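Local coordinates for protein putative glycosyl hydrolase (Bacteroides thetaiotaomicron VPI-5482, PDB 3K11) that probably acts as a glycoside hydrolase of family 88, although its own substrate and reaction have not been established, at residues Phe111-Leu114 with Ala115-Pro119; Ala149-Thr152 with Ala153-Leu157; Phe174-Ile177 with Ile178-Tyr182; Leu201-Met204 with Phe205-Ile208; Ala229-Gln232 with Phe233-Ala237. All blocks are in the same frame, centred on the assembly; numbering follows the deposited sequence.

Overall arrangement
All five contacts are local, each between neighbouring turns of one helix, in the (alpha/alpha)6 barrel (six-hairpin fold) expected for glycosyl hydrolase family 88. Contacts 1 and 2, with centres about 14 Å apart, meet where Phe111 packs on Met154 and Leu157. Contact 2 touches contact 3, on the helix that follows, only lightly, Cys151 beside Phe174. Contacts 4 and 5, on successive helices, are the closest pair, about 10 Å between centres, with Met204 and Ile208 packed on Gln232, Phe233 and Phe236. Contacts 1 and 5 lie about 33 Å apart. An ethanediol, probably from the crystallisation liquor, sits about 3 Å from the Asp202 side chain in contact 4 and may mark a pocket.

Contact 1. Residues Phe111-Leu114 with Ala115-Pro119; sequences FRFL and AEVAP
Phe111 to Leu114 pass directly into Ala115 to Pro119 as successive turns of an alpha-helix, 101-128, in the (alpha/alpha)6 barrel expected for this family. Four backbone bonds run from residue i to i+4: Ala115 N to Phe111 O at 2.9 Å, then Glu116 to Arg112, Val117 to Phe113 and Ala118 to Leu114. Pro119 has no N-H to continue the ladder, and the helix kinks there. The first torsion of Phe113 (chi1 167°) swings the ring away from its own N and along the helix toward Val117, where both branches of the valine meet it. Aromatic and branched aliphatic side chains suit this buried strip, and Val51 touches both of them. Phe111, by contrast, turns to helix 148-160 and packs on Ala153, Met154 and Leu157. On another side Arg112 reaches Gln108 and forms a salt bridge with Asp161, while the small Ala115 places only a methyl beside the Phe111 carbonyl. Glu116 carries its extended chain to the exposed side, as suits a charged residue. Val117 CG2 lies over one face of the Phe113 ring, displaced toward the rim, and Val117 CG1 comes within 3.6 Å of Phe113 CE1.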
loop_
_atom_site.group_PDB
_atom_site.type_symbol
_atom_site.label_atom_id
_atom_site.label_comp_id
_atom_site.label_asym_id
_atom_site.label_seq_id
_atom_site.Cartn_x
_atom_site.Cartn_y
_atom_site.Cartn_z
ATOM N N PHE A 111 -14.973 37.287 20.797
ATOM C CA PHE A 111 -14.476 37.146 22.168
ATOM C C PHE A 111 -15.041 38.175 23.122
ATOM O O PHE A 111 -15.377 37.856 24.256
ATOM C CB PHE A 111 -12.928 37.201 22.215
ATOM C CG PHE A 111 -12.225 35.981 21.670
ATOM C CD1 PHE A 111 -12.903 34.806 21.386
ATOM C CD2 PHE A 111 -10.842 35.998 21.551
ATOM C CE1 PHE A 111 -12.234 33.713 20.962
ATOM C CE2 PHE A 111 -10.167 34.856 21.112
ATOM C CZ PHE A 111 -10.867 33.761 20.791
ATOM N N ARG A 112 -15.166 39.418 22.677
ATOM C CA ARG A 112 -15.730 40.448 23.547
ATOM C C ARG A 112 -17.215 40.159 23.839
ATOM O O ARG A 112 -17.682 40.414 24.933
ATOM C CB ARG A 112 -15.547 41.839 22.939
ATOM C CG ARG A 112 -14.104 42.269 22.988
ATOM C CD ARG A 112 -13.837 43.539 22.231
ATOM N NE ARG A 112 -12.402 43.772 22.230
ATOM C CZ ARG A 112 -11.731 44.387 23.201
ATOM N NH1 ARG A 112 -12.351 44.895 24.245
ATOM N NH2 ARG A 112 -10.423 44.505 23.120
ATOM N N PHE A 113 -17.928 39.613 22.848
ATOM C CA PHE A 113 -19.321 39.264 22.972
ATOM C C PHE A 113 -19.459 38.136 23.981
ATOM O O PHE A 113 -20.284 38.196 24.870
ATOM C CB PHE A 113 -19.879 38.825 21.609
ATOM C CG PHE A 113 -21.229 38.142 21.694
ATOM C CD1 PHE A 113 -22.365 38.880 22.014
ATOM C CD2 PHE A 113 -21.358 36.789 21.469
ATOM C CE1 PHE A 113 -23.609 38.270 22.091
ATOM C CE2 PHE A 113 -22.588 36.163 21.538
ATOM C CZ PHE A 113 -23.721 36.904 21.851
ATOM N N LEU A 114 -18.670 37.088 23.837
ATOM C CA LEU A 114 -18.744 35.976 24.787
ATOM C C LEU A 114 -18.394 36.439 26.211
ATOM O O LEU A 114 -19.046 36.020 27.173
ATOM C CB LEU A 114 -17.833 34.840 24.355
ATOM C CG LEU A 114 -18.251 34.072 23.091
ATOM C CD1 LEU A 114 -17.175 33.043 22.744
ATOM C CD2 LEU A 114 -19.642 33.422 23.248
ATOM N N ALA A 115 -17.370 37.281 26.340
ATOM C CA ALA A 115 -16.990 37.855 27.673
ATOM C C ALA A 115 -18.116 38.674 28.281
ATOM O O ALA A 115 -18.358 38.650 29.503
ATOM C CB ALA A 115 -15.713 38.725 27.544
ATOM N N GLU A 116 -18.803 39.426 27.435
ATOM C CA GLU A 116 -19.881 40.258 27.888
ATOM C C GLU A 116 -21.056 39.425 28.365
ATOM O O GLU A 116 -21.615 39.715 29.408
ATOM C CB GLU A 116 -20.349 41.138 26.748
ATOM C CG GLU A 116 -21.467 42.073 27.143
ATOM C CD GLU A 116 -21.977 42.856 25.968
ATOM O OE1 GLU A 116 -21.690 42.478 24.797
ATOM O OE2 GLU A 116 -22.690 43.832 26.234
ATOM N N VAL A 117 -21.464 38.426 27.575
ATOM C CA VAL A 117 -22.714 37.719 27.889
ATOM C C VAL A 117 -22.561 36.571 28.868
ATOM O O VAL A 117 -23.514 36.237 29.566
ATOM C CB VAL A 117 -23.480 37.246 26.594
ATOM C CG1 VAL A 117 -23.800 38.458 25.684
ATOM C CG2 VAL A 117 -22.744 36.153 25.865
ATOM N N ALA A 118 -21.375 35.986 28.960
ATOM C CA ALA A 118 -21.173 34.814 29.821
ATOM C C ALA A 118 -21.692 34.984 31.254
ATOM O O ALA A 118 -22.419 34.116 31.764
ATOM C CB ALA A 118 -19.712 34.378 29.809
ATOM N N PRO A 119 -21.336 36.088 31.903
ATOM C CA PRO A 119 -21.833 36.334 33.274
ATOM C C PRO A 119 -23.350 36.419 33.411
ATOM O O PRO A 119 -23.909 36.068 34.464
ATOM C CB PRO A 119 -21.217 37.682 33.635
ATOM C CG PRO A 119 -20.117 37.894 32.714
ATOM C CD PRO A 119 -20.418 37.146 31.449
#

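Contact 2. Residues Ala149-Thr152 with Ala153-Leu157; sequences AVCT and AMIKL
Ala149 to Thr152 and Ala153 to Leu157 are consecutive turns of helix 148-160, joined by i to i+4 bonds, of which Ile155 N to Cys151 O is nearly straight (2.9 Å, 170° at the hydrogen). Three side-chain pairs follow the same spacing. Val150 and Met154, a selenomethionine, lie side by side and point the same way; the extended chain of Met154 brings its methyl CE to 3.7 Å from Val150 CG1. Such a flexible, unbranched residue can lie along its neighbour and still meet Leu169 and Ile170 of the next helix. One residue on, Cys151 SG touches Ile155 CD1 at 3.9 Å, the slim thiol fitting a side also packed by Tyr173. The third pair is mixed. Thr152 turns its methyl CG2 toward Lys156, meeting Lys156 CE at 3.8 Å, whereas OG1 lies beside the backbone N, anti to the carbonyl carbon (chi1 -62°), and bonds to Gly148 O, so the buried hydroxyl is satisfied within the helix. Lys156, extended beyond CG, runs past that methyl, its CG 3.3 Å from Thr152 O, and delivers NZ to a salt bridge with Glu277 and a hydrogen bond with Ser89. The small Ala153 meets Tyr88 and Ser89 of helix 82-98. With helices 82-98, 101-128, 167-180 and 202-217 in touch, this is a helix packed on several sides, as in the (alpha/alpha)6 barrel expected for the family.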
loop_
_atom_site.group_PDB
_atom_site.type_symbol
_atom_site.label_atom_id
_atom_site.label_comp_id
_atom_site.label_asym_id
_atom_site.label_seq_id
_atom_site.Cartn_x
_atom_site.Cartn_y
_atom_site.Cartn_z
ATOM N N ALA A 149 -8.869 24.488 22.741
ATOM C CA ALA A 149 -8.635 25.228 21.499
ATOM C C ALA A 149 -9.100 26.662 21.630
ATOM O O ALA A 149 -8.439 27.563 21.139
ATOM C CB ALA A 149 -9.337 24.548 20.338
ATOM N N VAL A 150 -10.253 26.866 22.278
ATOM C CA VAL A 150 -10.788 28.227 22.489
ATOM C C VAL A 150 -9.947 29.023 23.478
ATOM O O VAL A 150 -9.578 30.150 23.204
ATOM C CB VAL A 150 -12.270 28.201 22.925
ATOM C CG1 VAL A 150 -12.761 29.619 23.276
ATOM C CG2 VAL A 150 -13.137 27.604 21.796
ATOM N N CYS A 151 -9.620 28.403 24.603
ATOM C CA CYS A 151 -8.742 29.009 25.599
ATOM C C CYS A 151 -7.411 29.432 24.964
ATOM O O CYS A 151 -6.932 30.548 25.193
ATOM C CB CYS A 151 -8.464 28.006 26.720
ATOM S SG CYS A 151 -7.672 28.811 28.156
ATOM N N THR A 152 -6.839 28.562 24.128
ATOM C CA THR A 152 -5.577 28.846 23.464
ATOM C C THR A 152 -5.667 30.134 22.663
ATOM O O THR A 152 -4.785 31.002 22.763
ATOM C CB THR A 152 -5.175 27.672 22.574
ATOM O OG1 THR A 152 -4.978 26.513 23.412
ATOM C CG2 THR A 152 -3.885 27.927 21.763
ATOM N N ALA A 153 -6.683 30.238 21.818
ATOM C CA ALA A 153 -6.878 31.459 21.009
ATOM C C ALA A 153 -7.091 32.724 21.842
ATOM O O ALA A 153 -6.598 33.805 21.476
ATOM C CB ALA A 153 -8.031 31.268 20.044
HETATM N N MSE A 154 -7.828 32.607 22.955
HETATM C CA MSE A 154 -8.084 33.751 23.834
HETATM C C MSE A 154 -6.795 34.236 24.480
HETATM O O MSE A 154 -6.574 35.420 24.576
HETATM C CB MSE A 154 -9.092 33.390 24.914
HETATM C CG MSE A 154 -10.500 33.293 24.369
HETATM SE SE MSE A 154 -11.748 32.843 25.812
HETATM C CE MSE A 154 -13.366 32.974 24.778
ATOM N N ILE A 155 -5.946 33.297 24.935
ATOM C CA ILE A 155 -4.615 33.667 25.443
ATOM C C ILE A 155 -3.785 34.390 24.366
ATOM O O ILE A 155 -3.270 35.486 24.594
ATOM C CB ILE A 155 -3.863 32.438 25.945
ATOM C CG1 ILE A 155 -4.524 31.890 27.225
ATOM C CG2 ILE A 155 -2.403 32.790 26.252
ATOM C CD1 ILE A 155 -4.143 30.344 27.482
ATOM N N LYS A 156 -3.740 33.824 23.158
ATOM C CA LYS A 156 -2.992 34.426 22.082
ATOM C C LYS A 156 -3.397 35.858 21.804
ATOM O O LYS A 156 -2.546 36.747 21.695
ATOM C CB LYS A 156 -3.143 33.617 20.812
ATOM C CG LYS A 156 -2.394 32.291 20.808
ATOM C CD LYS A 156 -2.847 31.485 19.625
ATOM C CE LYS A 156 -2.036 30.221 19.393
ATOM N NZ LYS A 156 -2.547 29.431 18.225
ATOM N N LEU A 157 -4.698 36.116 21.737
ATOM C CA LEU A 157 -5.134 37.478 21.437
ATOM C C LEU A 157 -4.983 38.414 22.634
ATOM O O LEU A 157 -4.575 39.560 22.480
ATOM C CB LEU A 157 -6.563 37.507 20.892
ATOM C CG LEU A 157 -7.012 38.853 20.276
ATOM C CD1 LEU A 157 -6.058 39.291 19.162
ATOM C CD2 LEU A 157 -8.427 38.715 19.707
#

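Contact 3. Residues Phe174-Ile177 with Ile178-Tyr182; sequences FDFI and INKEY
Asp175 OD1 takes the amide N-H of Asn179 at 2.7 Å, in a fairly straight bond (164°) from ND2 that lies close to the Asn179 amide plane. The carboxylate and amide planes are turned 65° apart. The other oxygen, Asp175 OD2, faces Lys180 and makes a long salt bridge to NZ at 3.9 Å. The acid reaches both because its CG lies anti to the backbone N (chi1 178°), beside the carbonyl carbon. An alanine here would probably leave Asn179 ND2 without its acceptor, free to turn, and Lys180 without its more distant negative partner. Next to them Lys180 CB meets Phe176 CD1 at 3.6 Å, and Glu181 N lies over one face of that ring. Behind the side chains the backbone widens: Phe176 O accepts from Lys180 N (3.0 Å, from above the carbonyl plane) and Glu181 N (2.9 Å, nearly along C=O), the second bond marking a pi-type turn. A water joins Ile177 O and Glu181 O, donating to each at 2.8 Å. On the buried side Phe174 CE2 meets Ile178 CB at 3.6 Å, and these two apolar residues pack on Val211 of helix 202-217, while Ile177 reaches Ala210 and Phe176 rests on the loop residue Pro141.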
loop_
_atom_site.group_PDB
_atom_site.type_symbol
_atom_site.label_atom_id
_atom_site.label_comp_id
_atom_site.label_asym_id
_atom_site.label_seq_id
_atom_site.Cartn_x
_atom_site.Cartn_y
_atom_site.Cartn_z
ATOM N N PHE A 174 -8.972 27.126 31.872
ATOM C CA PHE A 174 -7.686 26.514 32.254
ATOM C C PHE A 174 -7.751 25.807 33.597
ATOM O O PHE A 174 -7.123 24.786 33.790
ATOM C CB PHE A 174 -6.546 27.521 32.293
ATOM C CG PHE A 174 -5.208 26.862 32.184
ATOM C CD1 PHE A 174 -4.806 26.330 30.988
ATOM C CD2 PHE A 174 -4.425 26.662 33.302
ATOM C CE1 PHE A 174 -3.612 25.666 30.887
ATOM C CE2 PHE A 174 -3.215 26.032 33.206
ATOM C CZ PHE A 174 -2.803 25.524 31.996
ATOM N N ASP A 175 -8.539 26.323 34.523
ATOM C CA ASP A 175 -8.734 25.600 35.771
ATOM C C ASP A 175 -9.274 24.207 35.458
ATOM O O ASP A 175 -8.826 23.196 36.030
ATOM C CB ASP A 175 -9.719 26.321 36.654
ATOM C CG ASP A 175 -9.998 25.570 37.982
ATOM O OD1 ASP A 175 -9.074 25.110 38.640
ATOM O OD2 ASP A 175 -11.157 25.476 38.368
ATOM N N PHE A 176 -10.258 24.132 34.560
ATOM C CA PHE A 176 -10.738 22.796 34.136
ATOM C C PHE A 176 -9.618 21.917 33.553
ATOM O O PHE A 176 -9.449 20.754 33.925
ATOM C CB PHE A 176 -11.908 22.835 33.144
ATOM C CG PHE A 176 -12.222 21.466 32.630
ATOM C CD1 PHE A 176 -13.014 20.614 33.371
ATOM C CD2 PHE A 176 -11.652 21.011 31.472
ATOM C CE1 PHE A 176 -13.222 19.326 32.930
ATOM C CE2 PHE A 176 -11.845 19.702 31.063
ATOM C CZ PHE A 176 -12.599 18.881 31.814
ATOM N N ILE A 177 -8.904 22.451 32.580
ATOM C CA ILE A 177 -7.864 21.693 31.893
ATOM C C ILE A 177 -6.850 21.145 32.870
ATOM O O ILE A 177 -6.546 19.936 32.871
ATOM C CB ILE A 177 -7.165 22.575 30.815
ATOM C CG1 ILE A 177 -8.161 22.911 29.688
ATOM C CG2 ILE A 177 -5.882 21.909 30.214
ATOM C CD1 ILE A 177 -7.708 24.038 28.801
ATOM N N ILE A 178 -6.312 22.033 33.709
ATOM C CA ILE A 178 -5.133 21.679 34.489
ATOM C C ILE A 178 -5.445 20.984 35.784
ATOM O O ILE A 178 -4.626 20.176 36.259
ATOM C CB ILE A 178 -4.192 22.921 34.703
ATOM C CG1 ILE A 178 -2.733 22.458 34.747
ATOM C CG2 ILE A 178 -4.656 23.759 35.928
ATOM C CD1 ILE A 178 -2.179 21.991 33.405
ATOM N N ASN A 179 -6.617 21.244 36.345
ATOM C CA ASN A 179 -7.005 20.671 37.611
ATOM C C ASN A 179 -8.145 19.647 37.626
ATOM O O ASN A 179 -8.224 18.855 38.547
ATOM C CB ASN A 179 -7.428 21.801 38.551
ATOM C CG ASN A 179 -6.300 22.754 38.867
ATOM O OD1 ASN A 179 -5.213 22.317 39.155
ATOM N ND2 ASN A 179 -6.574 24.042 38.883
ATOM N N LYS A 180 -9.046 19.687 36.657
ATOM C CA LYS A 180 -10.205 18.827 36.657
ATOM C C LYS A 180 -10.225 17.707 35.628
ATOM O O LYS A 180 -10.770 16.636 35.887
ATOM C CB LYS A 180 -11.420 19.690 36.474
ATOM C CG LYS A 180 -11.581 20.691 37.625
ATOM C CD LYS A 180 -12.895 21.419 37.485
ATOM C CE LYS A 180 -13.091 22.447 38.629
ATOM N NZ LYS A 180 -14.375 23.240 38.457
ATOM N N GLU A 181 -9.662 17.955 34.460
ATOM C CA GLU A 181 -9.621 16.943 33.410
ATOM C C GLU A 181 -9.022 15.622 33.904
ATOM O O GLU A 181 -7.991 15.631 34.573
ATOM C CB GLU A 181 -8.802 17.469 32.220
ATOM C CG GLU A 181 -8.531 16.461 31.087
ATOM C CD GLU A 181 -9.778 15.743 30.588
ATOM O OE1 GLU A 181 -10.797 16.419 30.286
ATOM O OE2 GLU A 181 -9.755 14.500 30.509
ATOM N N TYR A 182 -9.664 14.502 33.552
ATOM C CA TYR A 182 -9.178 13.181 33.891
ATOM C C TYR A 182 -7.820 12.915 33.227
ATOM O O TYR A 182 -7.560 13.339 32.082
ATOM C CB TYR A 182 -10.149 12.114 33.403
ATOM C CG TYR A 182 -9.752 10.726 33.852
ATOM C CD1 TYR A 182 -9.950 10.330 35.159
ATOM C CD2 TYR A 182 -9.196 9.811 32.987
ATOM C CE1 TYR A 182 -9.555 9.077 35.597
ATOM C CE2 TYR A 182 -8.813 8.551 33.417
ATOM C CZ TYR A 182 -8.974 8.199 34.732
ATOM O OH TYR A 182 -8.618 6.965 35.192
HETATM O O HOH W 1 -6.355 17.942 34.824
#

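Contact 4. Residues Leu201-Met204 with Phe205-Ile208; sequences LDDM and FMGI
Asp202 O is gripped twice, by Phe205 N and Met206 N, both at 3.0 Å. The Met206 N-H comes in the carbonyl plane, whereas that of Phe205, an i to i+3 bond, arrives from above it and less straight (133°). Gly207 N and Ile208 N continue the ladder to Asp203 O and Met204 O. The two acidic side chains find partners elsewhere: Asp203 OD1 forms a salt bridge with Arg191, and Asp202 OD1 is hydrogen-bonded to His250, with an ethanediol close to the Asp202 side chain. These residues lie near the N-terminal part of helix 202-217, in the expected (alpha/alpha)6 barrel, and Leu201 is tied by its backbone to His250 on strand 247-253. Met206, a selenomethionine, sets its CG across Asp203 OD1 at 3.5 Å through chi1 (-54°), and the bend at chi2 (-56°) turns SE and CE back toward Asp202 CB. A flexible chain suits this bend, and Leu144 meets it from a loop. Ile208 sets its CG1 3.2 Å from Met204 O, its CD1 lies 4.2 Å from Met204 CB, and it packs on Gln232 of helix 222-240. A glycine in place of Ile208 would probably open a gap beside Met204 and Gln232. Phe205 packs against helix 265-281 and stacks on the Trp270 ring, a flat indole matching a flat phenyl in a buried place.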
loop_
_atom_site.group_PDB
_atom_site.type_symbol
_atom_site.label_atom_id
_atom_site.label_comp_id
_atom_site.label_asym_id
_atom_site.label_seq_id
_atom_site.Cartn_x
_atom_site.Cartn_y
_atom_site.Cartn_z
ATOM N N LEU A 201 -5.712 10.605 20.339
ATOM C CA LEU A 201 -4.704 11.427 19.666
ATOM C C LEU A 201 -5.162 12.888 19.645
ATOM O O LEU A 201 -4.345 13.813 19.790
ATOM C CB LEU A 201 -4.466 10.896 18.249
ATOM C CG LEU A 201 -3.324 11.498 17.484
ATOM C CD1 LEU A 201 -1.994 11.350 18.252
ATOM C CD2 LEU A 201 -3.255 10.855 16.055
ATOM N N ASP A 202 -6.475 13.117 19.481
ATOM C CA ASP A 202 -7.027 14.468 19.402
ATOM C C ASP A 202 -6.635 15.285 20.613
ATOM O O ASP A 202 -6.452 16.508 20.494
ATOM C CB ASP A 202 -8.566 14.464 19.356
ATOM C CG ASP A 202 -9.139 13.545 18.256
ATOM O OD1 ASP A 202 -8.852 12.354 18.288
ATOM O OD2 ASP A 202 -9.833 14.020 17.328
ATOM N N ASP A 203 -6.430 14.635 21.761
ATOM C CA ASP A 203 -6.219 15.396 23.013
ATOM C C ASP A 203 -4.821 15.983 23.096
ATOM O O ASP A 203 -4.587 16.838 23.906
ATOM C CB ASP A 203 -6.511 14.575 24.240
ATOM C CG ASP A 203 -8.001 14.395 24.503
ATOM O OD1 ASP A 203 -8.800 15.252 24.049
ATOM O OD2 ASP A 203 -8.346 13.446 25.224
HETATM N N MSE A 204 -3.884 15.531 22.251
HETATM C CA MSE A 204 -2.624 16.244 22.125
HETATM C C MSE A 204 -2.937 17.720 21.813
HETATM O O MSE A 204 -2.391 18.637 22.411
HETATM C CB MSE A 204 -1.740 15.634 21.047
HETATM C CG MSE A 204 -1.179 14.283 21.464
HETATM SE SE MSE A 204 0.077 13.558 20.205
HETATM C CE MSE A 204 1.587 14.625 20.708
ATOM N N PHE A 205 -3.872 17.934 20.897
ATOM C CA PHE A 205 -4.243 19.265 20.421
ATOM C C PHE A 205 -5.266 19.906 21.317
ATOM O O PHE A 205 -5.238 21.119 21.524
ATOM C CB PHE A 205 -4.735 19.199 18.983
ATOM C CG PHE A 205 -5.116 20.526 18.430
ATOM C CD1 PHE A 205 -4.132 21.492 18.116
ATOM C CD2 PHE A 205 -6.453 20.832 18.272
ATOM C CE1 PHE A 205 -4.508 22.741 17.641
ATOM C CE2 PHE A 205 -6.843 22.094 17.816
ATOM C CZ PHE A 205 -5.867 23.038 17.487
HETATM N N MSE A 206 -6.161 19.113 21.883
HETATM C CA MSE A 206 -7.148 19.720 22.774
HETATM C C MSE A 206 -6.508 20.278 24.040
HETATM O O MSE A 206 -6.981 21.274 24.594
HETATM C CB MSE A 206 -8.274 18.752 23.129
HETATM C CG MSE A 206 -8.963 18.132 21.981
HETATM SE SE MSE A 206 -9.733 19.420 20.682
HETATM C CE MSE A 206 -9.577 18.301 18.998
ATOM N N GLY A 207 -5.457 19.635 24.521
ATOM C CA GLY A 207 -4.800 20.016 25.785
ATOM C C GLY A 207 -3.462 20.736 25.756
ATOM O O GLY A 207 -3.249 21.663 26.530
ATOM N N ILE A 208 -2.567 20.369 24.843
ATOM C CA ILE A 208 -1.164 20.844 24.953
ATOM C C ILE A 208 -0.980 22.313 24.586
ATOM O O ILE A 208 -0.360 23.028 25.357
ATOM C CB ILE A 208 -0.180 19.907 24.235
ATOM C CG1 ILE A 208 -0.300 18.519 24.876
ATOM C CG2 ILE A 208 1.257 20.459 24.249
ATOM C CD1 ILE A 208 0.493 17.402 24.096
#

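Contact 5. Residues Ala229-Gln232 with Phe233-Ala237; sequences AVKQ and FLQFA
Gln232 O accepts the Phe236 N-H at 2.9 Å in a nearly straight bond (173°), one of four regular i to i+4 bonds here. The edge of the Phe236 ring meets the same carbonyl: CD2 lies 3.2 Å from Gln232 O, near the ring plane. Further out, the Gln232 chain bends at chi2 (-68°) toward Phe236 and brings OE1 to 3.5 Å from Phe236 CE2, with amide and ring planes 54° apart. Gln232 NE2 is held by two acceptors, Glu228 OE2 one turn earlier and Gly187 O, and OE1 takes the N-H of Phe189. A glutamine suits this buried place because its amide can give and accept at once, and these bonds fix the rotation of the amide. On the outer side the extended Lys231 chain crosses Gln235 at a slant, its CE 3.1 Å from Gln235 OE1. Both then turn to the same loop, where Asp186 O accepts from Lys231 NZ and Gln235 NE2, and Thr188 OG1 also meets that NE2. Elsewhere on the helix Val230 CG1 and Leu234 CD1 touch at 3.8 Å, two apolar branches pointing the same way. Helix 222-240 lies between its neighbours: Phe233 and Phe236 pack on Met204 of helix 202-217, Phe233 and Ala229 on Leu278 of helix 265-281, and Leu234 on Tyr295 of helix 289-304.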
loop_
_atom_site.group_PDB
_atom_site.type_symbol
_atom_site.label_atom_id
_atom_site.label_comp_id
_atom_site.label_asym_id
_atom_site.label_seq_id
_atom_site.Cartn_x
_atom_site.Cartn_y
_atom_site.Cartn_z
ATOM N N ALA A 229 3.600 20.973 29.398
ATOM C CA ALA A 229 3.318 20.835 27.951
ATOM C C ALA A 229 4.207 19.787 27.284
ATOM O O ALA A 229 3.739 18.904 26.534
ATOM C CB ALA A 229 3.438 22.203 27.267
ATOM N N VAL A 230 5.503 19.852 27.580
ATOM C CA VAL A 230 6.456 18.856 27.066
ATOM C C VAL A 230 6.185 17.427 27.585
ATOM O O VAL A 230 6.236 16.444 26.836
ATOM C CB VAL A 230 7.910 19.298 27.339
ATOM C CG1 VAL A 230 8.927 18.186 27.008
ATOM C CG2 VAL A 230 8.221 20.563 26.471
ATOM N N LYS A 231 5.912 17.323 28.869
ATOM C CA LYS A 231 5.625 16.038 29.490
ATOM C C LYS A 231 4.430 15.386 28.831
ATOM O O LYS A 231 4.446 14.208 28.502
ATOM C CB LYS A 231 5.326 16.276 30.976
ATOM C CG LYS A 231 5.096 14.992 31.779
ATOM C CD LYS A 231 4.695 15.257 33.235
ATOM C CE LYS A 231 4.321 13.892 33.964
ATOM N NZ LYS A 231 3.414 14.106 35.101
ATOM N N GLN A 232 3.352 16.145 28.642
ATOM C CA GLN A 232 2.204 15.616 27.896
ATOM C C GLN A 232 2.620 15.166 26.524
ATOM O O GLN A 232 2.306 14.056 26.075
ATOM C CB GLN A 232 1.141 16.713 27.723
ATOM C CG GLN A 232 0.440 17.091 29.024
ATOM C CD GLN A 232 -0.441 16.012 29.607
ATOM O OE1 GLN A 232 -0.968 15.186 28.894
ATOM N NE2 GLN A 232 -0.621 16.056 30.929
ATOM N N PHE A 233 3.308 16.041 25.822
ATOM C CA PHE A 233 3.671 15.681 24.432
ATOM C C PHE A 233 4.377 14.344 24.393
ATOM O O PHE A 233 4.039 13.472 23.606
ATOM C CB PHE A 233 4.543 16.757 23.800
ATOM C CG PHE A 233 4.776 16.549 22.319
ATOM C CD1 PHE A 233 5.819 15.729 21.850
ATOM C CD2 PHE A 233 3.979 17.173 21.388
ATOM C CE1 PHE A 233 6.007 15.522 20.501
ATOM C CE2 PHE A 233 4.179 16.926 19.972
ATOM C CZ PHE A 233 5.164 16.116 19.562
ATOM N N LEU A 234 5.381 14.173 25.245
ATOM C CA LEU A 234 6.211 12.986 25.140
ATOM C C LEU A 234 5.521 11.745 25.691
ATOM O O LEU A 234 5.726 10.619 25.197
ATOM C CB LEU A 234 7.522 13.243 25.867
ATOM C CG LEU A 234 8.472 14.326 25.328
ATOM C CD1 LEU A 234 9.632 14.474 26.300
ATOM C CD2 LEU A 234 8.986 14.012 23.876
ATOM N N GLN A 235 4.665 11.927 26.676
ATOM C CA GLN A 235 3.903 10.779 27.249
ATOM C C GLN A 235 2.858 10.260 26.267
ATOM O O GLN A 235 2.588 9.056 26.214
ATOM C CB GLN A 235 3.304 11.179 28.615
ATOM C CG GLN A 235 4.374 11.184 29.706
ATOM C CD GLN A 235 3.907 11.527 31.100
ATOM O OE1 GLN A 235 4.744 11.556 32.013
ATOM N NE2 GLN A 235 2.614 11.808 31.291
ATOM N N PHE A 236 2.207 11.176 25.524
ATOM C CA PHE A 236 1.347 10.792 24.408
ATOM C C PHE A 236 2.195 10.116 23.324
ATOM O O PHE A 236 1.888 9.029 22.852
ATOM C CB PHE A 236 0.647 12.000 23.747
ATOM C CG PHE A 236 -0.660 12.409 24.382
ATOM C CD1 PHE A 236 -1.826 11.785 24.039
ATOM C CD2 PHE A 236 -0.737 13.479 25.252
ATOM C CE1 PHE A 236 -3.047 12.168 24.590
ATOM C CE2 PHE A 236 -1.977 13.854 25.818
ATOM C CZ PHE A 236 -3.113 13.192 25.484
ATOM N N ALA A 237 3.230 10.795 22.866
ATOM C CA ALA A 237 3.976 10.274 21.689
ATOM C C ALA A 237 4.609 8.911 21.939
ATOM O O ALA A 237 4.609 8.103 21.037
ATOM C CB ALA A 237 5.014 11.318 21.163
#